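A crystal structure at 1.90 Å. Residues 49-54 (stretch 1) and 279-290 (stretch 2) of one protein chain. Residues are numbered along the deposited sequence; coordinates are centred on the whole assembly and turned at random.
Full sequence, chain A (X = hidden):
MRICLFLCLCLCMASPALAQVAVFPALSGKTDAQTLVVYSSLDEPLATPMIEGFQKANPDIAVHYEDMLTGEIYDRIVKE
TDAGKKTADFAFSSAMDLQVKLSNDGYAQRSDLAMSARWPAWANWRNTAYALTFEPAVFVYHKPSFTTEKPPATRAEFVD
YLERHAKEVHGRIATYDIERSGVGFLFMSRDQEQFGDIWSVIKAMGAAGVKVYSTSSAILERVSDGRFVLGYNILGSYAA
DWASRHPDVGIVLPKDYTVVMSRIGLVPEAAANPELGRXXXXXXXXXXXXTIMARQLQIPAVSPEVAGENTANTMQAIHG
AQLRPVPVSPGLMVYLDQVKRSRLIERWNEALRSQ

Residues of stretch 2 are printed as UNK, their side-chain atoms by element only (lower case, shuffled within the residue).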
# COMPACT_ATOMS: atom_id res chain seq x y z
N PRO A 49 10.21 -12.97 4.06
CA PRO A 49 11.18 -12.69 5.14
C PRO A 49 10.54 -12.30 6.50
O PRO A 49 11.08 -12.62 7.57
CB PRO A 49 12.00 -11.53 4.57
CG PRO A 49 11.93 -11.70 3.09
CD PRO A 49 10.46 -12.11 2.89
N MET A 50 9.40 -11.63 6.45
CA MET A 50 8.65 -11.33 7.69
C MET A 50 8.07 -12.61 8.28
O MET A 50 8.19 -12.85 9.50
CB MET A 50 7.56 -10.29 7.46
CG MET A 50 8.08 -8.91 7.09
SD MET A 50 9.16 -8.06 8.29
CE MET A 50 7.91 -7.63 9.50
N ILE A 51 7.47 -13.43 7.42
CA ILE A 51 6.94 -14.71 7.85
C ILE A 51 8.05 -15.60 8.45
O ILE A 51 7.89 -16.18 9.51
CB ILE A 51 6.19 -15.42 6.70
CG1 ILE A 51 4.93 -14.61 6.30
CG2 ILE A 51 5.78 -16.81 7.10
CD1 ILE A 51 4.40 -14.86 4.90
N GLU A 52 9.19 -15.68 7.76
CA GLU A 52 10.32 -16.48 8.25
C GLU A 52 10.82 -15.96 9.60
O GLU A 52 11.10 -16.75 10.50
CB GLU A 52 11.44 -16.50 7.22
CG GLU A 52 11.07 -17.35 6.00
CD GLU A 52 12.04 -17.21 4.82
OE1 GLU A 52 12.92 -16.32 4.85
OE2 GLU A 52 11.87 -18.00 3.85
N GLY A 53 10.93 -14.64 9.74
CA GLY A 53 11.38 -14.04 11.00
C GLY A 53 10.45 -14.35 12.16
O GLY A 53 10.89 -14.75 13.25
N PHE A 54 9.16 -14.20 11.91
CA PHE A 54 8.14 -14.55 12.87
C PHE A 54 8.25 -16.01 13.30
O PHE A 54 8.19 -16.31 14.49
CB PHE A 54 6.75 -14.26 12.29
CG PHE A 54 5.62 -14.68 13.20
CD1 PHE A 54 5.30 -13.92 14.32
CD2 PHE A 54 4.92 -15.87 12.96
CE1 PHE A 54 4.26 -14.33 15.18
CE2 PHE A 54 3.90 -16.28 13.82
CZ PHE A 54 3.56 -15.51 14.91
N UNK A 279 0.37 -11.60 18.45
CA UNK A 279 1.79 -11.98 18.44
C UNK A 279 2.47 -11.54 17.15
O UNK A 279 3.60 -11.04 17.16
c UNK A 279 1.99 -13.50 18.59
n UNK A 279 3.83 -18.03 19.90
c UNK A 279 3.32 -13.79 19.30
n UNK A 279 2.75 -16.00 20.17
c UNK A 279 3.68 -15.24 19.36
n UNK A 279 1.90 -17.89 21.16
c UNK A 279 2.84 -17.30 20.41
N UNK A 280 1.80 -11.77 16.03
CA UNK A 280 2.27 -11.37 14.71
C UNK A 280 2.35 -9.83 14.61
O UNK A 280 3.36 -9.26 14.18
c UNK A 280 2.65 -12.08 9.58
c UNK A 280 1.73 -11.13 9.97
c UNK A 280 1.81 -11.95 12.27
c UNK A 280 1.31 -11.06 11.32
o UNK A 280 3.07 -12.14 8.26
c UNK A 280 1.32 -11.92 13.68
c UNK A 280 2.73 -12.91 11.84
c UNK A 280 3.16 -12.97 10.50
N UNK A 281 1.28 -9.16 15.05
CA UNK A 281 1.31 -7.69 15.13
C UNK A 281 2.48 -7.17 15.96
O UNK A 281 3.24 -6.29 15.53
c UNK A 281 -1.55 -5.36 16.41
c UNK A 281 -0.02 -7.18 15.69
c UNK A 281 0.24 -4.86 14.62
c UNK A 281 -0.15 -5.69 15.90
N UNK A 282 2.67 -7.72 17.15
CA UNK A 282 3.82 -7.38 17.96
C UNK A 282 5.13 -7.58 17.19
O UNK A 282 6.02 -6.72 17.24
c UNK A 282 3.83 -8.23 19.24
o UNK A 282 4.38 -9.54 21.78
c UNK A 282 4.75 -7.74 20.32
o UNK A 282 3.98 -7.49 22.58
c UNK A 282 4.35 -8.29 21.66
N UNK A 283 5.25 -8.69 16.45
CA UNK A 283 6.45 -8.91 15.66
C UNK A 283 6.65 -7.83 14.58
O UNK A 283 7.75 -7.29 14.42
c UNK A 283 7.64 -10.30 12.84
c UNK A 283 9.96 -10.87 12.57
c UNK A 283 8.90 -10.95 14.76
c UNK A 283 7.69 -10.55 14.20
c UNK A 283 6.49 -10.32 15.06
c UNK A 283 10.03 -11.12 13.96
c UNK A 283 8.77 -10.47 12.02
N UNK A 284 5.59 -7.50 13.85
CA UNK A 284 5.61 -6.42 12.88
C UNK A 284 5.97 -5.06 13.47
O UNK A 284 6.45 -4.20 12.75
c UNK A 284 4.50 -9.39 9.85
c UNK A 284 4.50 -8.58 10.97
c UNK A 284 4.29 -6.34 12.11
c UNK A 284 4.24 -8.84 8.60
c UNK A 284 4.25 -7.22 10.87
c UNK A 284 3.98 -7.47 8.48
c UNK A 284 4.00 -6.67 9.61
N UNK A 285 5.70 -4.85 14.76
CA UNK A 285 5.98 -3.58 15.45
C UNK A 285 7.38 -3.57 16.07
O UNK A 285 7.91 -2.49 16.38
c UNK A 285 4.95 -3.32 16.56
s UNK A 285 2.31 -2.89 17.47
c UNK A 285 2.69 -1.22 18.04
c UNK A 285 3.51 -3.00 16.10
N UNK A 286 7.97 -4.77 16.23
CA UNK A 286 9.23 -4.98 16.96
C UNK A 286 10.43 -4.37 16.22
O UNK A 286 10.39 -4.19 15.00
c UNK A 286 9.48 -6.49 17.18
o UNK A 286 9.84 -7.18 15.97
N UNK A 287 11.50 -4.09 16.95
CA UNK A 287 12.75 -3.66 16.30
C UNK A 287 13.19 -4.65 15.23
O UNK A 287 13.52 -4.24 14.12
c UNK A 287 16.16 -2.51 17.78
n UNK A 287 18.25 -1.29 18.29
c UNK A 287 15.06 -2.70 16.74
c UNK A 287 17.34 -1.76 17.20
c UNK A 287 13.87 -3.43 17.32
N UNK A 288 13.14 -5.95 15.55
CA UNK A 288 13.53 -7.00 14.61
C UNK A 288 12.68 -6.97 13.33
O UNK A 288 13.22 -6.95 12.24
c UNK A 288 13.69 -10.98 14.74
c UNK A 288 13.44 -8.41 15.24
o UNK A 288 13.75 -11.87 13.84
o UNK A 288 13.36 -11.25 15.93
c UNK A 288 14.07 -9.53 14.35
N UNK A 289 11.36 -6.98 13.49
CA UNK A 289 10.46 -7.01 12.36
C UNK A 289 10.59 -5.76 11.49
O UNK A 289 10.69 -5.85 10.27
N UNK A 290 10.61 -4.61 12.15
CA UNK A 290 10.76 -3.33 11.45
C UNK A 290 12.11 -3.18 10.75
O UNK A 290 12.21 -2.50 9.72
o UNK A 290 7.06 -1.66 11.63
c UNK A 290 8.15 -1.22 12.02
c UNK A 290 10.51 -2.17 12.43
n UNK A 290 8.58 -0.00 11.70
c UNK A 290 9.06 -2.06 12.91

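Position 279 carries three carbons, a nitrogen, then a carbon bearing two more nitrogens: a guanidinium, so Arg 279. Its CB lies 4.2 Å from Phe 54 CE1, while the charged end is hydrogen-bonded elsewhere in the structure; the shaft borders the contact.

Position 280 has one carbon, then a six-carbon ring bearing an oxygen, and that oxygen lies 3.7 Å from Ile 51 CG1. This is Tyr 280. Its ring edge meets the face of Phe 54, CD1 to Phe 54 CG at 3.7 Å, with planes at 73°. Its OH is buried by the contact without a polar partner in the model.

Position 281, four carbons forked at the second and pointing away, is Leu 281. Position 282, three carbons with two oxygens on the third, also misses stretch 1: Glu 282.

Position 283 shows one carbon and an unsubstituted six-carbon ring, aimed toward stretch 1: Phe 283. Its CZ sits 3.5 Å from Gly 53 C and 3.5 Å from Phe 54 N, which lies over the ring face. A CB on Gly 53 would fall 2.8 Å from Phe 283 CZ, so glycine makes the room this ring uses.

Position 284 repeats the carbon and six-carbon ring: Phe 284. Its CA-to-CB bond runs sideways, but its end comes nearer, and Met 50 CE rests over its face, 3.7 Å from the ring centroid and almost on the normal.

Position 285, two carbons, a sulfur and a terminal carbon, points away as Met 285. Position 286 has one carbon and one oxygen: Ser 286. Its OG donates to Phe 283 O (2.6 Å) as one helix ends, and it caps the next.

Position 287, four carbons in a row ending in nitrogen, is Lys 287, out of reach. Position 288, three carbons with two oxygens on the third, is Glu 288; its OE2 comes 4.1 Å from Gly 53 O at the margin.

Position 289 has no side-chain atoms: Gly 289. Its N donates to Ser 286 OG (2.9 Å), completing the cap, and its O lies 3.3 Å from Met 50 SD. Position 290, three carbons with an oxygen and a nitrogen on the third, is Gln 290, pointing away.

The contact works by shape: no hydrogen bond crosses it. The helices 49-54 and 279-285 cross at 113°, and aromatic rings fill the gap. Met 50 and Phe 54, one turn apart, both meet Phe 283, while Gly 53 lets that ring approach the backbone.

Stretch 2 279-290: RYLEFFMSKEGQ
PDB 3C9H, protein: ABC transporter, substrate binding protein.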